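Local coordinates for hydrolase family protein (Deinococcus radiodurans R1, PDB 3CNH) that probably acts as a phosphatase, hydrolysing phosphate esters as a metal-binding member of the haloacid dehalogenase superfamily, at residues 13-18 with 90-95; 102-107 with 125-130; 166-171 with 181-186; 37-42 with 62-67. One frame throughout, in Å; residues are numbered along the deposited sequence. Where two conformers were deposited one is given.

Contacts 1, 2 and 3 belong to the parallel-sheet domain that holds the sodium ion, whereas contact 4 lies in the helical region inserted between residues 13-18 and 90-95. Contact 3 supplies D166, which binds the ion together with D10 and G12; the V14 side chain of contact 1 comes within about 5 Å of the same ion. Contact 1 touches both of its neighbours and lies about 13 Å, centre to centre, from each: L15 meets L128 of contact 2, and V14 meets D166 and C184 of contact 3. Contacts 2 and 3 stay about 7 Å apart at their nearest atoms. The centre of contact 4 is about 30 Å from that of contact 1.

Contact 1: 13-18 with 90-95; sequences GVLLTN and EVLALA
L15, in the loop 13-18, lays its side chain against helix segment 90-95, meeting V91 and A95. From the backbone outward, CB comes near L92 CD2 in the conformer given, of two modelled. CG, anti to the carbonyl carbon (chi1 -66°), carries the two methyls, and here the branches part. L15 CD2 packs on A95 CB at 3.6 Å and also touches V91 CG1 at 4.1 Å, the leucine and valine side chains crossing at about a right angle. L15 CD1 leaves the helix for L128 CD1 of contact 2, 4.0 Å away. One residue earlier, V14 CG1 meets V91 CG1 at 3.9 Å. The V14 carbonyl is turned to the same valine, its O 3.3 Å from V91 CB. Within the loop, G13 N bonds to L16 O at 2.7 Å. W9 of the central strand 6-9 touches V14, L15, V91 and A95, closing the packing from the sheet side. Every side chain that touches across the two segments is aliphatic and buried. Between the segments, the loop that follows the metal-binding residues D10 and G12 is therefore held to helix 89-98 by van der Waals packing, which fixes position through shape, while directional bonds come from the backbone pairing of L15 with R88 and T17 with Q86, just before the helix.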
loop_
_atom_site.group_PDB
_atom_site.type_symbol
_atom_site.label_atom_id
_atom_site.label_comp_id
_atom_site.label_asym_id
_atom_site.label_seq_id
_atom_site.Cartn_x
_atom_site.Cartn_y
_atom_site.Cartn_z
ATOM N N GLY A 13 -5.039 1.887 3.765
ATOM C CA GLY A 13 -5.368 2.343 5.107
ATOM C C GLY A 13 -5.019 3.785 5.394
ATOM O O GLY A 13 -5.244 4.285 6.506
ATOM N N VAL A 14 -4.496 4.443 4.370
ATOM C CA VAL A 14 -4.089 5.851 4.473
ATOM C C VAL A 14 -4.777 6.672 3.383
ATOM O O VAL A 14 -5.739 7.421 3.641
ATOM C CB VAL A 14 -2.559 5.986 4.449
ATOM C CG1 VAL A 14 -2.090 7.435 4.468
ATOM C CG2 VAL A 14 -1.936 5.253 5.658
ATOM N N LEU A 15 -4.313 6.475 2.157
ATOM C CA LEU A 15 -4.872 7.190 0.995
ATOM C C LEU A 15 -6.147 6.537 0.464
ATOM O O LEU A 15 -7.090 7.183 0.011
ATOM C CB LEU A 15 -3.837 7.257 -0.127
ATOM C CG LEU A 15 -2.597 8.105 0.195
ATOM C CD1 LEU A 15 -1.513 7.907 -0.870
ATOM C CD2 LEU A 15 -2.987 9.576 0.371
ATOM N N LEU A 16 -6.127 5.227 0.514
ATOM C CA LEU A 16 -7.240 4.377 0.069
ATOM C C LEU A 16 -7.487 3.319 1.105
ATOM O O LEU A 16 -6.712 3.144 2.041
ATOM C CB LEU A 16 -6.885 3.671 -1.250
ATOM C CG LEU A 16 -6.406 4.511 -2.463
ATOM C CD1 LEU A 16 -5.988 3.584 -3.628
ATOM C CD2 LEU A 16 -7.444 5.534 -2.895
ATOM N N THR A 17 -8.580 2.605 0.912
ATOM C CA THR A 17 -8.834 1.418 1.730
ATOM C C THR A 17 -7.743 0.401 1.388
ATOM O O THR A 17 -7.013 0.544 0.418
ATOM C CB THR A 17 -10.205 0.773 1.404
ATOM O OG1 THR A 17 -10.269 0.480 0.001
ATOM C CG2 THR A 17 -11.329 1.689 1.803
ATOM N N ASN A 18 -7.599 -0.627 2.207
ATOM C CA ASN A 18 -6.708 -1.734 1.836
ATOM C C ASN A 18 -7.231 -2.366 0.555
ATOM O O ASN A 18 -8.391 -2.211 0.226
ATOM C CB ASN A 18 -6.617 -2.762 2.937
ATOM C CG ASN A 18 -5.878 -2.223 4.132
ATOM O OD1 ASN A 18 -4.850 -1.582 3.972
ATOM N ND2 ASN A 18 -6.424 -2.424 5.313
ATOM N N GLU A 90 -10.658 12.358 2.982
ATOM C CA GLU A 90 -10.002 13.436 3.725
ATOM C C GLU A 90 -8.475 13.348 3.652
ATOM O O GLU A 90 -7.787 14.369 3.518
ATOM C CB GLU A 90 -10.474 13.503 5.182
ATOM C CG GLU A 90 -11.975 13.719 5.369
ATOM C CD GLU A 90 -12.411 13.574 6.838
ATOM O OE1 GLU A 90 -11.642 13.013 7.665
ATOM O OE2 GLU A 90 -13.534 14.010 7.168
ATOM N N VAL A 91 -7.954 12.140 3.750
ATOM C CA VAL A 91 -6.487 11.944 3.711
ATOM C C VAL A 91 -5.984 12.199 2.292
ATOM O O VAL A 91 -4.940 12.818 2.050
ATOM C CB VAL A 91 -6.037 10.612 4.277
ATOM C CG1 VAL A 91 -4.548 10.466 4.065
ATOM C CG2 VAL A 91 -6.396 10.554 5.746
ATOM N N LEU A 92 -6.757 11.722 1.336
ATOM C CA LEU A 92 -6.459 12.000 -0.088
ATOM C C LEU A 92 -6.335 13.443 -0.361
ATOM O O LEU A 92 -5.416 13.913 -1.027
ATOM C CB LEU A 92 -7.558 11.522 -1.022
ATOM C CG LEU A 92 -7.377 10.087 -1.434
ATOM C CD1 LEU A 92 -8.589 9.558 -2.145
ATOM C CD2 LEU A 92 -6.147 9.978 -2.320
ATOM N N ALA A 93 -7.304 14.187 0.146
ATOM C CA ALA A 93 -7.339 15.614 -0.070
ATOM C C ALA A 93 -6.110 16.286 0.529
ATOM O O ALA A 93 -5.542 17.211 -0.032
ATOM C CB ALA A 93 -8.639 16.239 0.505
ATOM N N LEU A 94 -5.707 15.804 1.689
ATOM C CA LEU A 94 -4.528 16.364 2.382
ATOM C C LEU A 94 -3.276 16.125 1.535
ATOM O O LEU A 94 -2.437 17.009 1.306
ATOM C CB LEU A 94 -4.349 15.694 3.751
ATOM C CG LEU A 94 -3.057 15.982 4.519
ATOM C CD1 LEU A 94 -2.856 17.455 4.810
ATOM C CD2 LEU A 94 -3.002 15.147 5.829
ATOM N N ALA A 95 -3.174 14.891 1.096
ATOM C CA ALA A 95 -1.996 14.473 0.302
ATOM C C ALA A 95 -1.948 15.270 -0.997
ATOM O O ALA A 95 -0.904 15.752 -1.417
ATOM C CB ALA A 95 -1.988 12.980 0.035
#

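Contact 2: 102-107 with 125-130; sequences YRMYSL and GEFLLA
M104 O with L129 N, and S106 N with A130 O, form the backbone bonds that join strand segment 102-107 to residues 125-130. L129 N gives its hydrogen to M104 O at 2.8 Å in an almost perfectly straight bond (179°), approaching nearly along the C=O axis. S106 N donates to A130 O at 3.0 Å, in the plane of that carbonyl. The two bonds use neighbouring residues of the second segment, where a regular parallel pair would use the N and O of one. A water extends the polar seam, donating to Y102 O and to F127 O, 2.9 Å from the latter, and accepting a weak bond from M104 N. Weaker CA-H...O contacts bring L128 CA to M104 O and Y105 CA to A130 O.

The apolar contacts fall on both sides of the strand. The selenomethionine M104 bends at its last torsion (chi3 -43°), which sends CE to the edge of the F127 ring, 3.7 Å from F127 CD1. L128 CD2 rests on M104 CB at 3.8 Å. Elsewhere, A130 CB sits in the plane of the Y105 ring, 3.9 Å from Y105 CD2, and L129 CD1 covers R103 CB at 3.8 Å. Backbone pairing of S106 with F132 carries the seam onward. The arrangement is that of a beta-alpha-beta crossover in the Rossmann-like HAD fold: the chain leaves strand 103-108, passes through helix 112-122 and returns as the outermost parallel strand 131-133.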
loop_
_atom_site.group_PDB
_atom_site.type_symbol
_atom_site.label_atom_id
_atom_site.label_comp_id
_atom_site.label_asym_id
_atom_site.label_seq_id
_atom_site.Cartn_x
_atom_site.Cartn_y
_atom_site.Cartn_z
ATOM N N TYR A 102 5.614 19.620 -1.803
ATOM C CA TYR A 102 6.617 18.633 -1.421
ATOM C C TYR A 102 6.744 17.539 -2.404
ATOM O O TYR A 102 5.776 17.139 -3.069
ATOM C CB TYR A 102 6.266 18.002 -0.036
ATOM C CG TYR A 102 6.287 19.011 1.080
ATOM C CD1 TYR A 102 5.176 19.778 1.355
ATOM C CD2 TYR A 102 7.432 19.240 1.820
ATOM C CE1 TYR A 102 5.198 20.742 2.324
ATOM C CE2 TYR A 102 7.455 20.220 2.792
ATOM C CZ TYR A 102 6.339 20.964 3.043
ATOM O OH TYR A 102 6.317 21.977 4.003
ATOM N N ARG A 103 7.968 17.026 -2.480
ATOM C CA ARG A 103 8.223 15.790 -3.221
ATOM C C ARG A 103 7.740 14.648 -2.351
ATOM O O ARG A 103 8.103 14.517 -1.186
ATOM C CB ARG A 103 9.704 15.601 -3.497
ATOM C CG ARG A 103 10.284 16.589 -4.500
ATOM C CD ARG A 103 11.741 16.298 -4.721
ATOM N NE ARG A 103 12.302 17.222 -5.698
ATOM C CZ ARG A 103 13.564 17.152 -6.101
ATOM N NH1 ARG A 103 14.341 16.202 -5.630
ATOM N NH2 ARG A 103 14.021 18.015 -6.985
HETATM N N MSE A 104 6.914 13.814 -2.953
HETATM C CA MSE A 104 6.303 12.702 -2.245
HETATM C C MSE A 104 6.308 11.444 -3.089
HETATM O O MSE A 104 6.219 11.479 -4.312
HETATM C CB MSE A 104 4.879 13.085 -1.809
HETATM C CG MSE A 104 4.816 14.467 -1.202
HETATM SE SE MSE A 104 3.168 14.862 -0.238
HETATM C CE MSE A 104 1.960 14.071 -1.535
ATOM N N TYR A 105 6.371 10.322 -2.393
ATOM C CA TYR A 105 6.514 9.007 -3.022
ATOM C C TYR A 105 5.700 7.987 -2.244
ATOM O O TYR A 105 5.417 8.194 -1.069
ATOM C CB TYR A 105 7.996 8.575 -2.946
ATOM C CG TYR A 105 8.985 9.613 -3.426
ATOM C CD1 TYR A 105 9.463 10.585 -2.577
ATOM C CD2 TYR A 105 9.426 9.626 -4.732
ATOM C CE1 TYR A 105 10.336 11.571 -3.041
ATOM C CE2 TYR A 105 10.316 10.565 -5.198
ATOM C CZ TYR A 105 10.780 11.549 -4.345
ATOM O OH TYR A 105 11.659 12.525 -4.810
ATOM N N SER A 106 5.280 6.918 -2.911
ATOM C CA SER A 106 4.660 5.815 -2.144
ATOM C C SER A 106 5.756 4.915 -1.647
ATOM O O SER A 106 6.832 4.773 -2.255
ATOM C CB SER A 106 3.626 4.974 -2.933
ATOM O OG SER A 106 4.244 3.964 -3.719
ATOM N N LEU A 107 5.428 4.253 -0.552
ATOM C CA LEU A 107 6.263 3.162 -0.008
ATOM C C LEU A 107 5.234 2.190 0.552
ATOM O O LEU A 107 4.663 2.419 1.617
ATOM C CB LEU A 107 7.257 3.654 1.048
ATOM C CG LEU A 107 8.277 2.602 1.462
ATOM C CD1 LEU A 107 9.261 2.306 0.307
ATOM C CD2 LEU A 107 9.086 2.977 2.707
ATOM N N GLY A 125 -0.791 9.252 -9.015
ATOM C CA GLY A 125 0.370 9.782 -9.716
ATOM C C GLY A 125 0.351 11.275 -9.889
ATOM O O GLY A 125 1.342 11.876 -10.273
ATOM N N GLU A 126 -0.762 11.908 -9.560
ATOM C CA GLU A 126 -0.820 13.347 -9.690
ATOM C C GLU A 126 -0.012 13.994 -8.592
ATOM O O GLU A 126 0.530 15.078 -8.753
ATOM C CB GLU A 126 -2.270 13.835 -9.652
ATOM C CG GLU A 126 -3.017 13.319 -10.870
ATOM C CD GLU A 126 -4.516 13.642 -10.868
ATOM O OE1 GLU A 126 -4.967 14.481 -10.051
ATOM O OE2 GLU A 126 -5.234 13.052 -11.709
ATOM N N PHE A 127 0.124 13.276 -7.482
ATOM C CA PHE A 127 0.811 13.847 -6.311
ATOM C C PHE A 127 1.959 13.008 -5.746
ATOM O O PHE A 127 2.711 13.483 -4.889
ATOM C CB PHE A 127 -0.192 14.246 -5.221
ATOM C CG PHE A 127 -1.009 13.100 -4.687
ATOM C CD1 PHE A 127 -0.568 12.363 -3.619
ATOM C CD2 PHE A 127 -2.236 12.783 -5.248
ATOM C CE1 PHE A 127 -1.330 11.309 -3.126
ATOM C CE2 PHE A 127 -2.997 11.751 -4.759
ATOM C CZ PHE A 127 -2.543 11.006 -3.697
ATOM N N LEU A 128 2.099 11.783 -6.246
ATOM C CA LEU A 128 3.211 10.918 -5.871
ATOM C C LEU A 128 4.075 10.762 -7.121
ATOM O O LEU A 128 3.603 10.334 -8.188
ATOM C CB LEU A 128 2.763 9.554 -5.324
ATOM C CG LEU A 128 1.827 9.628 -4.114
ATOM C CD1 LEU A 128 1.319 8.229 -3.688
ATOM C CD2 LEU A 128 2.510 10.412 -2.971
ATOM N N LEU A 129 5.363 11.025 -6.934
ATOM C CA LEU A 129 6.350 11.097 -8.025
ATOM C C LEU A 129 6.883 9.742 -8.450
ATOM O O LEU A 129 7.365 9.562 -9.548
ATOM C CB LEU A 129 7.498 12.056 -7.644
ATOM C CG LEU A 129 7.047 13.451 -7.200
ATOM C CD1 LEU A 129 8.266 14.169 -6.694
ATOM C CD2 LEU A 129 6.327 14.207 -8.338
ATOM N N ALA A 130 6.835 8.798 -7.531
ATOM C CA ALA A 130 7.260 7.431 -7.804
ATOM C C ALA A 130 6.606 6.532 -6.790
ATOM O O ALA A 130 6.195 6.979 -5.719
ATOM C CB ALA A 130 8.767 7.254 -7.814
HETATM O O HOH W 1 5.076 15.131 -4.938
#

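Contact 3: 166-171 with 181-186; sequences DRLQNV and AVQCVD. With NA (sodium ion), chain C.
Q183 and D166 meet through the glutamine amide and the aspartate backbone, while the D166 carboxylate is turned away to the sodium ion. The Q183 chain is extended, with CG anti to the backbone N (chi1 -168°), and it reaches across to segment 166-171. Its NE2 donates to D166 O at 3.1 Å; the donor stands above the plane of that carbonyl, 47° out of it, although the oxygen lies close to the amide plane of Q183. A water also donates to D166 O, at 2.7 Å, and to C184 O, so the aspartate carbonyl is gripped twice. L168 crosses the glutamine obliquely, its CD1 4.0 Å from Q183 OE1. An alanine in place of Q183 would keep CB beside V171 but would probably leave D166 O without its amide donor and L168 without the amide that lies across it. Farther along the helix, V171 points at the strand: CG1 packs on A181 CB at 3.6 Å, and CG2 on Q183 CA at 3.7 Å.

D166 CG takes the crowded position between backbone N and carbonyl carbon (chi1 62°). Its OD1 binds sodium at 2.3 Å, with two waters, D10 and G12 also around the ion; one of these waters accepts a bond from R167 NE at 2.9 Å. HAD phosphatases typically hold magnesium at this site. The geometry is consistent with a second-shell role for Q183: by bonding the main chain of D166, just before the N-cap residue R167, it probably helps to hold the metal-binding carboxylate in place without itself touching the ion.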
loop_
_atom_site.group_PDB
_atom_site.type_symbol
_atom_site.label_atom_id
_atom_site.label_comp_id
_atom_site.label_asym_id
_atom_site.label_seq_id
_atom_site.Cartn_x
_atom_site.Cartn_y
_atom_site.Cartn_z
ATOM N N ASP A 166 -0.314 3.529 8.529
ATOM C CA ASP A 166 -1.355 3.357 9.557
ATOM C C ASP A 166 -0.993 2.357 10.613
ATOM O O ASP A 166 -1.680 2.261 11.615
ATOM C CB ASP A 166 -2.757 3.043 9.019
ATOM C CG ASP A 166 -2.846 1.772 8.264
ATOM O OD1 ASP A 166 -1.855 1.378 7.629
ATOM O OD2 ASP A 166 -3.941 1.202 8.242
ATOM N N ARG A 167 0.082 1.607 10.367
ATOM C CA ARG A 167 0.517 0.572 11.315
ATOM C C ARG A 167 1.731 1.024 12.126
ATOM O O ARG A 167 2.767 1.366 11.567
ATOM C CB ARG A 167 0.849 -0.732 10.570
ATOM C CG ARG A 167 -0.308 -1.259 9.751
ATOM C CD ARG A 167 0.046 -2.572 9.031
ATOM N NE ARG A 167 -0.861 -2.875 7.914
ATOM C CZ ARG A 167 -1.788 -3.823 7.949
ATOM N NH1 ARG A 167 -1.911 -4.585 9.017
ATOM N NH2 ARG A 167 -2.567 -4.019 6.898
ATOM N N LEU A 168 1.602 0.906 13.442
ATOM C CA LEU A 168 2.665 1.267 14.371
ATOM C C LEU A 168 3.955 0.504 14.057
ATOM O O LEU A 168 5.025 1.074 14.110
ATOM C CB LEU A 168 2.267 1.015 15.807
ATOM C CG LEU A 168 3.315 1.366 16.858
ATOM C CD1 LEU A 168 3.653 2.863 16.889
ATOM C CD2 LEU A 168 2.781 0.858 18.200
ATOM N N GLN A 169 3.838 -0.784 13.760
ATOM C CA GLN A 169 5.053 -1.566 13.460
ATOM C C GLN A 169 5.846 -0.952 12.309
ATOM O O GLN A 169 7.099 -0.933 12.319
ATOM C CB GLN A 169 4.697 -3.024 13.160
ATOM C CG GLN A 169 5.885 -3.963 12.928
ATOM C CD GLN A 169 5.409 -5.411 12.725
ATOM O OE1 GLN A 169 4.202 -5.675 12.822
ATOM N NE2 GLN A 169 6.330 -6.339 12.425
ATOM N N ASN A 170 5.125 -0.422 11.325
ATOM C CA ASN A 170 5.762 0.211 10.143
ATOM C C ASN A 170 6.371 1.566 10.508
ATOM O O ASN A 170 7.450 1.936 10.038
ATOM C CB ASN A 170 4.823 0.315 8.956
ATOM C CG ASN A 170 4.668 -1.000 8.235
ATOM O OD1 ASN A 170 5.617 -1.760 8.169
ATOM N ND2 ASN A 170 3.529 -1.230 7.632
ATOM N N VAL A 171 5.670 2.307 11.359
ATOM C CA VAL A 171 6.168 3.592 11.837
ATOM C C VAL A 171 7.466 3.404 12.616
ATOM O O VAL A 171 8.489 4.115 12.427
ATOM C CB VAL A 171 5.085 4.333 12.695
ATOM C CG1 VAL A 171 5.679 5.523 13.443
ATOM C CG2 VAL A 171 3.907 4.709 11.780
ATOM N N ALA A 181 8.598 9.640 11.224
ATOM C CA ALA A 181 7.400 8.882 10.871
ATOM C C ALA A 181 6.229 9.350 11.710
ATOM O O ALA A 181 6.390 9.822 12.834
ATOM C CB ALA A 181 7.625 7.364 11.056
ATOM N N VAL A 182 5.076 9.316 11.079
ATOM C CA VAL A 182 3.799 9.600 11.731
ATOM C C VAL A 182 2.795 8.511 11.431
ATOM O O VAL A 182 2.646 8.124 10.279
ATOM C CB VAL A 182 3.174 10.905 11.217
ATOM C CG1 VAL A 182 1.859 11.162 11.949
ATOM C CG2 VAL A 182 4.156 12.090 11.445
ATOM N N GLN A 183 2.141 8.015 12.469
ATOM C CA GLN A 183 1.070 7.042 12.309
ATOM C C GLN A 183 -0.214 7.743 11.896
ATOM O O GLN A 183 -0.696 8.617 12.583
ATOM C CB GLN A 183 0.807 6.267 13.584
ATOM C CG GLN A 183 -0.084 5.064 13.351
ATOM C CD GLN A 183 -0.296 4.233 14.595
ATOM O OE1 GLN A 183 0.266 4.534 15.650
ATOM N NE2 GLN A 183 -1.089 3.162 14.483
ATOM N N CYS A 184 -0.754 7.363 10.757
ATOM C CA CYS A 184 -1.975 7.986 10.237
ATOM C C CYS A 184 -3.210 7.407 10.909
ATOM O O CYS A 184 -3.471 6.188 10.806
ATOM C CB CYS A 184 -2.088 7.783 8.728
ATOM S SG CYS A 184 -3.596 8.537 8.026
ATOM N N VAL A 185 -3.865 8.250 11.692
ATOM C CA VAL A 185 -5.121 7.918 12.369
ATOM C C VAL A 185 -6.264 8.608 11.631
ATOM O O VAL A 185 -7.260 7.992 11.269
ATOM C CB VAL A 185 -5.106 8.352 13.824
ATOM C CG1 VAL A 185 -6.480 8.160 14.459
ATOM C CG2 VAL A 185 -4.054 7.509 14.568
ATOM N N ASP A 186 -6.110 9.903 11.435
ATOM C CA ASP A 186 -7.062 10.661 10.611
ATOM C C ASP A 186 -6.423 11.891 10.006
ATOM O O ASP A 186 -5.329 12.291 10.382
ATOM C CB ASP A 186 -8.350 11.006 11.351
ATOM C CG ASP A 186 -8.128 11.857 12.588
ATOM O OD1 ASP A 186 -7.676 13.014 12.486
ATOM O OD2 ASP A 186 -8.469 11.373 13.691
HETATM NA NA NA C . -1.372 0.423 5.583
HETATM O O HOH W 2 -3.508 4.091 12.433
HETATM O O HOH W 3 -3.072 -1.144 5.922
HETATM O O HOH W 4 0.385 -0.592 6.562
#

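Contact 4: 37-42 with 62-67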
loop_
_atom_site.group_PDB
_atom_site.type_symbol
_atom_site.label_atom_id
_atom_site.label_comp_id
_atom_site.label_asym_id
_atom_site.label_seq_id
_atom_site.Cartn_x
_atom_site.Cartn_y
_atom_site.Cartn_z
ATOM N N ASP A 37 -12.377 -21.565 4.529
ATOM C CA ASP A 37 -11.179 -22.115 5.190
ATOM C C ASP A 37 -10.062 -22.450 4.190
ATOM O O ASP A 37 -8.900 -22.081 4.379
ATOM C CB ASP A 37 -11.493 -23.372 5.989
ATOM C CG ASP A 37 -12.192 -23.076 7.303
ATOM O OD1 ASP A 37 -12.210 -21.905 7.742
ATOM O OD2 ASP A 37 -12.698 -24.050 7.892
ATOM N N ASP A 38 -10.465 -23.107 3.112
ATOM C CA ASP A 38 -9.523 -23.534 2.065
ATOM C C ASP A 38 -8.956 -22.285 1.390
ATOM O O ASP A 38 -7.754 -22.166 1.161
ATOM C CB ASP A 38 -10.210 -24.465 1.046
ATOM C CG ASP A 38 -9.226 -25.307 0.223
ATOM O OD1 ASP A 38 -8.015 -25.317 0.518
ATOM O OD2 ASP A 38 -9.694 -26.012 -0.708
ATOM N N PHE A 39 -9.836 -21.332 1.111
ATOM C CA PHE A 39 -9.429 -20.074 0.454
ATOM C C PHE A 39 -8.420 -19.318 1.293
ATOM O O PHE A 39 -7.381 -18.870 0.806
ATOM C CB PHE A 39 -10.675 -19.208 0.149
ATOM C CG PHE A 39 -10.378 -17.789 -0.256
ATOM C CD1 PHE A 39 -9.911 -17.497 -1.520
ATOM C CD2 PHE A 39 -10.642 -16.751 0.590
ATOM C CE1 PHE A 39 -9.654 -16.209 -1.925
ATOM C CE2 PHE A 39 -10.388 -15.465 0.193
ATOM C CZ PHE A 39 -9.892 -15.199 -1.079
ATOM N N THR A 40 -8.724 -19.194 2.577
ATOM C CA THR A 40 -7.860 -18.449 3.489
ATOM C C THR A 40 -6.482 -19.097 3.623
ATOM O O THR A 40 -5.469 -18.401 3.612
ATOM C CB THR A 40 -8.494 -18.277 4.883
ATOM O OG1 THR A 40 -9.612 -17.395 4.736
ATOM C CG2 THR A 40 -7.505 -17.623 5.872
ATOM N N GLU A 41 -6.484 -20.405 3.721
ATOM C CA GLU A 41 -5.225 -21.151 3.893
ATOM C C GLU A 41 -4.362 -21.011 2.624
ATOM O O GLU A 41 -3.144 -20.766 2.669
ATOM C CB GLU A 41 -5.458 -22.594 4.316
ATOM C CG GLU A 41 -4.172 -23.203 4.787
ATOM C CD GLU A 41 -3.326 -22.190 5.585
ATOM O OE1 GLU A 41 -2.197 -21.828 5.120
ATOM O OE2 GLU A 41 -3.819 -21.700 6.635
ATOM N N ARG A 42 -5.017 -21.128 1.485
ATOM C CA ARG A 42 -4.307 -21.005 0.195
ATOM C C ARG A 42 -3.760 -19.610 -0.041
ATOM O O ARG A 42 -2.648 -19.411 -0.523
ATOM C CB ARG A 42 -5.178 -21.485 -0.962
ATOM C CG ARG A 42 -5.377 -22.983 -0.932
ATOM C CD ARG A 42 -6.415 -23.469 -1.934
ATOM N NE ARG A 42 -6.438 -24.917 -2.025
ATOM C CZ ARG A 42 -5.716 -25.602 -2.915
ATOM N NH1 ARG A 42 -4.948 -24.936 -3.763
ATOM N NH2 ARG A 42 -5.757 -26.916 -2.972
ATOM N N GLU A 62 -4.780 -19.190 -9.659
ATOM C CA GLU A 62 -4.774 -20.614 -9.992
ATOM C C GLU A 62 -4.724 -21.441 -8.715
ATOM O O GLU A 62 -5.387 -22.467 -8.573
ATOM C CB GLU A 62 -3.560 -20.965 -10.877
ATOM C CG GLU A 62 -3.336 -22.471 -11.079
ATOM C CD GLU A 62 -4.494 -23.143 -11.756
ATOM O OE1 GLU A 62 -5.372 -22.444 -12.313
ATOM O OE2 GLU A 62 -4.513 -24.389 -11.733
ATOM N N GLN A 63 -3.925 -20.968 -7.775
ATOM C CA GLN A 63 -3.758 -21.719 -6.521
ATOM C C GLN A 63 -4.822 -21.438 -5.483
ATOM O O GLN A 63 -5.223 -22.323 -4.718
ATOM C CB GLN A 63 -2.408 -21.439 -5.877
ATOM C CG GLN A 63 -1.217 -21.824 -6.741
ATOM C CD GLN A 63 0.084 -21.800 -5.977
ATOM O OE1 GLN A 63 0.107 -21.535 -4.769
ATOM N NE2 GLN A 63 1.180 -22.095 -6.673
ATOM N N VAL A 64 -5.273 -20.204 -5.473
ATOM C CA VAL A 64 -6.151 -19.725 -4.397
ATOM C C VAL A 64 -7.639 -19.899 -4.673
ATOM O O VAL A 64 -8.440 -20.084 -3.743
ATOM C CB VAL A 64 -5.780 -18.291 -4.005
ATOM C CG1 VAL A 64 -6.749 -17.744 -2.988
ATOM C CG2 VAL A 64 -4.347 -18.254 -3.451
ATOM N N VAL A 65 -7.986 -19.874 -5.965
ATOM C CA VAL A 65 -9.369 -19.960 -6.410
ATOM C C VAL A 65 -9.679 -21.017 -7.433
ATOM O O VAL A 65 -10.590 -21.820 -7.235
ATOM C CB VAL A 65 -9.863 -18.584 -6.954
ATOM C CG1 VAL A 65 -11.322 -18.673 -7.383
ATOM C CG2 VAL A 65 -9.709 -17.501 -5.897
ATOM N N PHE A 66 -8.894 -21.050 -8.503
ATOM C CA PHE A 66 -9.181 -21.925 -9.652
ATOM C C PHE A 66 -8.450 -23.256 -9.622
ATOM O O PHE A 66 -7.970 -23.748 -10.637
ATOM C CB PHE A 66 -8.955 -21.158 -10.951
ATOM C CG PHE A 66 -9.834 -19.933 -11.068
ATOM C CD1 PHE A 66 -11.137 -20.049 -11.517
ATOM C CD2 PHE A 66 -9.369 -18.699 -10.661
ATOM C CE1 PHE A 66 -11.954 -18.933 -11.596
ATOM C CE2 PHE A 66 -10.176 -17.575 -10.735
ATOM C CZ PHE A 66 -11.477 -17.705 -11.197
ATOM N N TYR A 67 -8.483 -23.861 -8.445
ATOM C CA TYR A 67 -7.859 -25.194 -8.201
ATOM C C TYR A 67 -8.905 -26.276 -8.355
ATOM O O TYR A 67 -8.638 -27.494 -8.247
ATOM C CB TYR A 67 -7.187 -25.289 -6.819
ATOM C CG TYR A 67 -8.088 -24.980 -5.657
ATOM C CD1 TYR A 67 -8.822 -25.979 -5.035
ATOM C CD2 TYR A 67 -8.211 -23.676 -5.175
ATOM C CE1 TYR A 67 -9.664 -25.685 -3.979
ATOM C CE2 TYR A 67 -9.044 -23.395 -4.128
ATOM C CZ TYR A 67 -9.760 -24.396 -3.537
ATOM O OH TYR A 67 -10.588 -24.082 -2.500
#
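Q63 O receives the R42 guanidinium at the end of helix 57-64: R42 NH1 donates to it at 2.8 Å with an N-H...O angle of 145°. The donor lies in the plane of the carbonyl, while the oxygen is tilted from the guanidinium plane. One face of that guanidinium lies flat on the Y67 ring, planes 6° apart, with R42 CZ 3.7 Å from the ring centroid, a cation-pi stack. R42 CD adds a CH-pi contact over the same ring, 3.9 Å from its centroid. Y67 CG lies between its backbone N and carbonyl carbon (chi1 56°), which places it over the centre of the guanidinium. In the D38 conformer given, of two modelled, OD1 takes a salt bridge from R42 NE at 3.0 Å, one helical turn back. An alanine in place of R42 would probably leave Q63 O without this donor, D38 without this charge partner and the Y67 ring without the flat group laid on it.

Next to these polar groups F39 CE1 touches V64 CG1 at 3.5 Å, and V65 CG2 comes to the edge of the F39 ring. V64 CG2 also lies 3.6 Å from the backbone oxygen R42 O. Helices 36-51 and 57-64 are joined here within the helical insertion, probably the cap of this HAD enzyme; F39 also packs on helix 22-32, and V65 on helix 74-83, well away from the strands of the sheet domain.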